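Cellulosomal-scaffolding protein A (Clostridium thermocellum, PDB 4B9F) probably binds crystalline cellulose through this family 3a carbohydrate-binding module, helping to attach the cellulosome scaffold and the enzymes it carries to their substrate. Local coordinates at residues Ala58-Ile61 against Tyr67-Ile70; Thr44-Lys49 against Gln123-Ser128. One frame throughout, in Å; residues are numbered along the deposited sequence.

Contact 1 (Ala58-Ile61 against Tyr67-Ile70); sequences AAII and YNGI. With SO4 (sulfate ion), chain D.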
ATOM      1  N   ALA A  58       4.359   7.767   7.474  1.00  8.92           N
ATOM      2  CA  ALA A  58       4.375   6.371   7.905  1.00  9.20           C
ATOM      3  C   ALA A  58       5.029   6.284   9.263  1.00  8.07           C
ATOM      4  O   ALA A  58       5.970   7.025   9.561  1.00 10.07           O
ATOM      5  CB  ALA A  58       5.115   5.493   6.903  1.00 10.06           C
ATOM      6  N   ALA A  59       4.545   5.361  10.081  1.00  9.19           N
ATOM      7  CA  ALA A  59       5.130   5.177  11.396  1.00  9.76           C
ATOM      8  C   ALA A  59       4.964   3.749  11.854  1.00  9.49           C
ATOM      9  O   ALA A  59       3.982   3.079  11.503  1.00 10.48           O
ATOM     10  CB  ALA A  59       4.517   6.150  12.418  1.00 12.73           C
ATOM     11  N   ILE A  60       5.941   3.287  12.626  1.00  9.90           N
ATOM     12  CA  ILE A  60       5.843   2.005  13.310  1.00  9.99           C
ATOM     13  C   ILE A  60       5.414   2.288  14.740  1.00  9.97           C
ATOM     14  O   ILE A  60       6.067   3.063  15.453  1.00 11.01           O
ATOM     15  CB  ILE A  60       7.187   1.245  13.303  1.00 10.38           C
ATOM     16  CG1 ILE A  60       7.662   1.015  11.863  1.00 11.53           C
ATOM     17  CG2 ILE A  60       7.056  -0.069  14.060  1.00 11.55           C
ATOM     18  CD1 ILE A  60       9.092   0.462  11.766  1.00 12.86           C
ATOM     19  N   ILE A  61       4.300   1.683  15.137  1.00 10.46           N
ATOM     20  CA  ILE A  61       3.752   1.871  16.467  1.00 11.20           C
ATOM     21  C   ILE A  61       3.955   0.588  17.257  1.00 11.00           C
ATOM     22  O   ILE A  61       3.470  -0.476  16.862  1.00 11.78           O
ATOM     23  CB  ILE A  61       2.247   2.200  16.407  1.00 11.65           C
ATOM     24  CG1 ILE A  61       1.995   3.380  15.459  1.00 13.66           C
ATOM     25  CG2 ILE A  61       1.694   2.445  17.811  1.00 12.81           C
ATOM     26  CD1 ILE A  61       2.741   4.657  15.818  1.00 15.23           C
ATOM     27  N   TYR A  67       6.195   5.443  19.254  1.00 10.95           N
ATOM     28  CA  TYR A  67       6.077   6.014  17.924  1.00 11.50           C
ATOM     29  C   TYR A  67       7.443   6.142  17.265  1.00 12.47           C
ATOM     30  O   TYR A  67       8.333   6.828  17.772  1.00 13.21           O
ATOM     31  CB  TYR A  67       5.408   7.396  17.988  1.00 13.45           C
ATOM     32  CG  TYR A  67       5.375   8.129  16.661  1.00 15.16           C
ATOM     33  CD1 TYR A  67       6.456   8.895  16.231  1.00 17.50           C
ATOM     34  CD2 TYR A  67       4.262   8.052  15.836  1.00 15.42           C
ATOM     35  CE1 TYR A  67       6.428   9.558  15.019  1.00 17.46           C
ATOM     36  CE2 TYR A  67       4.218   8.721  14.633  1.00 16.82           C
ATOM     37  CZ  TYR A  67       5.309   9.462  14.221  1.00 17.52           C
ATOM     38  OH  TYR A  67       5.282  10.120  13.016  1.00 18.77           O
ATOM     39  N   ASN A  68       7.590   5.512  16.110  0.63 10.00           N
ATOM     40  CA  ASN A  68       8.805   5.655  15.330  0.63 10.29           C
ATOM     41  C   ASN A  68       8.466   6.057  13.903  0.63 10.84           C
ATOM     42  O   ASN A  68       7.997   5.231  13.118  0.63 12.10           O
ATOM     43  CB  ASN A  68       9.571   4.340  15.339  0.63 11.95           C
ATOM     44  CG  ASN A  68      10.891   4.438  14.638  0.63 16.50           C
ATOM     45  OD1 ASN A  68      11.431   5.530  14.453  0.63 19.47           O
ATOM     46  ND2 ASN A  68      11.435   3.292  14.255  0.63 18.76           N
ATOM     47  N   GLY A  69       8.679   7.328  13.574  1.00 12.07           N
ATOM     48  CA  GLY A  69       8.386   7.836  12.249  1.00 12.27           C
ATOM     49  C   GLY A  69       9.346   7.263  11.222  1.00 11.32           C
ATOM     50  O   GLY A  69      10.564   7.301  11.427  1.00 13.73           O
ATOM     51  N   ILE A  70       8.805   6.728  10.130  1.00 10.17           N
ATOM     52  CA  ILE A  70       9.621   6.078   9.105  1.00 10.03           C
ATOM     53  C   ILE A  70       9.228   6.513   7.693  1.00 10.29           C
ATOM     54  O   ILE A  70       9.463   5.797   6.726  1.00 10.36           O
ATOM     55  CB  ILE A  70       9.554   4.530   9.204  1.00 11.30           C
ATOM     56  CG1 ILE A  70       8.130   4.013   8.968  1.00 11.09           C
ATOM     57  CG2 ILE A  70      10.097   4.049  10.545  1.00 13.00           C
ATOM     58  CD1 ILE A  70       8.108   2.665   8.296  1.00 12.66           C
TER
HETATM   59  S   SO4 D1153       7.539  12.545  12.059  1.00 32.81           S
HETATM   60  O1  SO4 D1153       7.454  11.095  11.865  1.00 31.89           O
HETATM   61  O2  SO4 D1153       6.682  13.210  11.077  1.00 39.02           O
HETATM   62  O3  SO4 D1153       7.068  12.878  13.403  1.00 36.16           O
HETATM   63  O4  SO4 D1153       8.916  13.003  11.893  1.00 38.95           O
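Y67 lays its phenol alongside A59 and I61, the two residues of the neighbouring strand whose side chains share its face of the sheet. With CG anti to the backbone N (chi1 174°), the ring is carried alongside A59, whose CB meets Y67 CE2 at 3.4 Å. The adjoining ring carbon, Y67 CD2, is met at 3.7 Å by I61 CD1, and both methyl groups lie on the same side of the ring, each approaching obliquely. The hydroxyl emerges beyond this apolar seat: Y67 OH donates to O1 of a sulfate ion at 2.6 Å, with the acceptor in the ring plane at its edge.

I60 points to the other face. It crosses the side chain of I70 at about a right angle, with CD1 of I60 3.9 Å from CG2 of I70, and both isoleucines rest on V107 of strand 106-115. The antiparallel backbones are joined by a reciprocal pair, I60 N to N68 O at 2.9 Å and N68 N to I60 O at 3.0 Å. I70 N then bonds to A58 O at 2.9 Å, nearly straight at 172°, extending the ladder past the end of strand 67-69. Both faces of this hairpin are thus packed by apolar groups, but the Y67 face adds a phenol whose hydroxyl, as a donor, can hold an anion, here one probably taken from the crystallisation liquor.

Contact 2 (Thr44-Lys49 against Gln123-Ser128); sequences TVDGQK and QSNDYS. With CA (calcium ion), chain C.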
ATOM      1  N   THR A  44      -6.060   0.179 -12.646  1.00 10.00           N
ATOM      2  CA  THR A  44      -5.888   0.418 -14.069  1.00 10.67           C
ATOM      3  C   THR A  44      -5.398   1.846 -14.260  1.00 10.33           C
ATOM      4  O   THR A  44      -5.994   2.795 -13.747  1.00 10.71           O
ATOM      5  CB  THR A  44      -7.201   0.219 -14.847  1.00 10.86           C
ATOM      6  OG1 THR A  44      -8.263   0.909 -14.172  1.00 10.87           O
ATOM      7  CG2 THR A  44      -7.546  -1.255 -14.948  1.00 12.78           C
ATOM      8  N   VAL A  45      -4.310   1.999 -15.005  1.00 11.14           N
ATOM      9  CA  VAL A  45      -3.644   3.292 -15.121  1.00 11.49           C
ATOM     10  C   VAL A  45      -4.447   4.347 -15.903  1.00 11.55           C
ATOM     11  O   VAL A  45      -4.247   5.540 -15.698  1.00 11.96           O
ATOM     12  CB  VAL A  45      -2.214   3.104 -15.700  1.00 11.71           C
ATOM     13  CG1 VAL A  45      -2.265   2.621 -17.149  1.00 12.19           C
ATOM     14  CG2 VAL A  45      -1.380   4.376 -15.564  1.00 11.84           C
ATOM     15  N   ASP A  46      -5.354   3.901 -16.775  1.00 12.21           N
ATOM     16  CA  ASP A  46      -6.209   4.791 -17.576  1.00 12.64           C
ATOM     17  C   ASP A  46      -5.391   5.754 -18.441  1.00 12.30           C
ATOM     18  O   ASP A  46      -5.551   6.976 -18.353  1.00 13.62           O
ATOM     19  CB  ASP A  46      -7.179   5.590 -16.693  1.00 13.59           C
ATOM     20  CG  ASP A  46      -7.873   4.729 -15.651  1.00 15.22           C
ATOM     21  OD1 ASP A  46      -8.357   3.622 -15.980  1.00 15.24           O
ATOM     22  OD2 ASP A  46      -7.927   5.159 -14.486  1.00 13.88           O
ATOM     23  N   GLY A  47      -4.528   5.195 -19.282  1.00 12.56           N
ATOM     24  CA  GLY A  47      -3.634   5.984 -20.108  1.00 14.06           C
ATOM     25  C   GLY A  47      -2.250   5.945 -19.507  1.00 13.69           C
ATOM     26  O   GLY A  47      -1.979   6.620 -18.518  1.00 14.31           O
ATOM     27  N   GLN A  48      -1.376   5.128 -20.089  1.00 14.88           N
ATOM     28  CA  GLN A  48      -0.044   4.942 -19.539  1.00 13.72           C
ATOM     29  C   GLN A  48       0.755   6.246 -19.568  1.00 13.87           C
ATOM     30  O   GLN A  48       0.858   6.902 -20.610  1.00 15.31           O
ATOM     31  CB  GLN A  48       0.701   3.842 -20.297  1.00 16.46           C
ATOM     32  CG  GLN A  48       2.155   3.679 -19.874  1.00 16.29           C
ATOM     33  CD  GLN A  48       2.297   3.174 -18.445  1.00 15.59           C
ATOM     34  OE1 GLN A  48       1.468   2.404 -17.960  1.00 17.44           O
ATOM     35  NE2 GLN A  48       3.358   3.603 -17.766  1.00 18.58           N
ATOM     36  N   LYS A  49       1.293   6.610 -18.408  1.00 14.09           N
ATOM     37  CA  LYS A  49       2.155   7.777 -18.237  1.00 15.06           C
ATOM     38  C   LYS A  49       3.143   7.426 -17.137  1.00 12.00           C
ATOM     39  O   LYS A  49       2.860   6.558 -16.303  1.00 13.20           O
ATOM     40  CB  LYS A  49       1.348   8.993 -17.761  1.00 18.66           C
ATOM     41  CG  LYS A  49       0.269   9.487 -18.698  1.00 24.51           C
ATOM     42  CD  LYS A  49       0.857  10.295 -19.842  1.00 28.34           C
ATOM     43  CE  LYS A  49      -0.245  10.842 -20.744  1.00 31.27           C
ATOM     44  NZ  LYS A  49      -1.296  11.588 -19.983  1.00 33.36           N
ATOM     45  N   GLN A 123     -11.225   5.737 -10.610  1.00 10.88           N
ATOM     46  CA  GLN A 123     -11.040   4.743  -9.554  1.00 11.04           C
ATOM     47  C   GLN A 123     -12.033   3.584  -9.596  1.00 10.65           C
ATOM     48  O   GLN A 123     -11.801   2.555  -8.974  1.00 12.23           O
ATOM     49  CB  GLN A 123     -11.034   5.406  -8.175  1.00 10.15           C
ATOM     50  CG  GLN A 123      -9.984   6.501  -8.049  1.00 10.56           C
ATOM     51  CD  GLN A 123      -9.618   6.773  -6.610  1.00  9.76           C
ATOM     52  OE1 GLN A 123      -8.727   6.128  -6.050  1.00  9.76           O
ATOM     53  NE2 GLN A 123     -10.299   7.729  -5.997  1.00 10.98           N
ATOM     54  N   SER A 124     -13.117   3.747 -10.348  1.00 12.66           N
ATOM     55  CA  SER A 124     -14.187   2.752 -10.367  1.00 13.21           C
ATOM     56  C   SER A 124     -13.769   1.460 -11.059  1.00 14.15           C
ATOM     57  O   SER A 124     -14.449   0.450 -10.935  1.00 17.40           O
ATOM     58  CB  SER A 124     -15.431   3.307 -11.057  1.00 17.51           C
ATOM     59  OG  SER A 124     -15.180   3.524 -12.434  1.00 21.14           O
ATOM     60  N   ASN A 125     -12.673   1.499 -11.810  1.00 12.76           N
ATOM     61  CA  ASN A 125     -12.168   0.313 -12.502  1.00 12.00           C
ATOM     62  C   ASN A 125     -10.820  -0.141 -11.938  1.00 11.46           C
ATOM     63  O   ASN A 125      -9.974  -0.661 -12.669  1.00 12.69           O
ATOM     64  CB  ASN A 125     -12.096   0.552 -14.024  1.00 12.81           C
ATOM     65  CG  ASN A 125     -11.193   1.711 -14.391  1.00 13.46           C
ATOM     66  OD1 ASN A 125     -10.611   2.351 -13.518  1.00 11.92           O
ATOM     67  ND2 ASN A 125     -11.054   1.974 -15.688  1.00 17.23           N
ATOM     68  N   ASP A 126     -10.641   0.052 -10.632  1.00 11.14           N
ATOM     69  CA  ASP A 126      -9.410  -0.340  -9.928  1.00 10.08           C
ATOM     70  C   ASP A 126      -9.699  -1.441  -8.914  1.00 10.21           C
ATOM     71  O   ASP A 126     -10.427  -1.217  -7.937  1.00 11.13           O
ATOM     72  CB  ASP A 126      -8.798   0.852  -9.182  1.00 10.44           C
ATOM     73  CG  ASP A 126      -8.343   1.960 -10.104  1.00  9.79           C
ATOM     74  OD1 ASP A 126      -8.215   1.712 -11.318  1.00 11.21           O
ATOM     75  OD2 ASP A 126      -8.094   3.077  -9.601  1.00 10.16           O
ATOM     76  N   TYR A 127      -9.108  -2.612  -9.127  1.00  9.49           N
ATOM     77  CA  TYR A 127      -9.354  -3.783  -8.280  1.00 10.06           C
ATOM     78  C   TYR A 127      -9.200  -3.513  -6.780  1.00  9.67           C
ATOM     79  O   TYR A 127     -10.035  -3.937  -5.982  1.00 10.48           O
ATOM     80  CB  TYR A 127      -8.404  -4.891  -8.718  1.00  9.99           C
ATOM     81  CG  TYR A 127      -8.428  -6.199  -7.939  1.00  9.75           C
ATOM     82  CD1 TYR A 127      -9.387  -7.173  -8.200  1.00 11.39           C
ATOM     83  CD2 TYR A 127      -7.437  -6.499  -7.006  1.00 12.31           C
ATOM     84  CE1 TYR A 127      -9.372  -8.388  -7.534  1.00 11.76           C
ATOM     85  CE2 TYR A 127      -7.416  -7.723  -6.332  1.00 11.03           C
ATOM     86  CZ  TYR A 127      -8.396  -8.655  -6.600  1.00 11.39           C
ATOM     87  OH  TYR A 127      -8.370  -9.880  -5.967  1.00 12.80           O
ATOM     88  N   SER A 128      -8.143  -2.805  -6.389  1.00  9.32           N
ATOM     89  CA  SER A 128      -7.861  -2.632  -4.966  1.00  9.56           C
ATOM     90  C   SER A 128      -8.626  -1.495  -4.290  1.00  9.81           C
ATOM     91  O   SER A 128      -8.582  -1.367  -3.070  1.00 10.38           O
ATOM     92  CB  SER A 128      -6.371  -2.422  -4.728  1.00 10.04           C
ATOM     93  OG  SER A 128      -5.631  -3.589  -5.050  1.00  9.90           O
TER
HETATM   94 CA    CA C 153      -8.364   3.198 -13.212  1.00 10.56          CA
HETATM   95  O   HOH W   1      -7.024   4.519 -11.573  1.00 10.92           O
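The amide of N125 and the carboxylate of D46 run past each other in opposite directions, their planes only 19° apart, with a calcium ion joining them. N125 ND2 donates to D46 OD1 at 3.2 Å, reaching it on the syn side but 30° out of the carboxylate plane. The amide's other end, N125 OD1, binds the calcium at 2.4 Å. D46 chelates the ion unevenly, OD2 at 2.4 Å and OD1, which also takes the amide hydrogen bond, at 2.8 Å. The carboxylate of D126 gives the metal OD1 alone; that oxygen also receives T44 N at 3.0 Å, from above the carboxylate plane. Its OD2 accepts a hydrogen bond from the water bound to the calcium.

T44 contributes both its carbonyl O and OG1. The hydroxyl sits between the backbone N and the carbonyl carbon (chi1 47°), where it can bind calcium while donating to N125 O at 2.8 Å. The two negative carboxylates probably owe their closeness to the cation between them. With T122 O, from the end of strand 121-122, the shell comprises seven protein oxygens and a water, a mixed carboxylate, amide, hydroxyl and carbonyl set characteristic of a structural calcium site, here tying together loops far apart in sequence.

How the contacts relate
Contacts 1 and 2 lie on opposite sides of the chain's centre, their own centres 30 Å apart and their nearest atoms about 18 Å apart, so neither touches the other. Strand 51-61 nevertheless connects them: it follows the loop holding 44-49 and ends in 58-61, after which the chain turns back into 67-70. Strand 67-69 of contact 1 is the outermost strand of the six-stranded antiparallel sheet within this chain, whereas the calcium of contact 2 sits where the chain leaves strand 37-43 of the five-stranded sheet. One is a local hairpin joined by backbone hydrogen bonds and apolar packing; the other joins distant loops through a metal. The sulfate beside contact 1 takes no part in the calcium site.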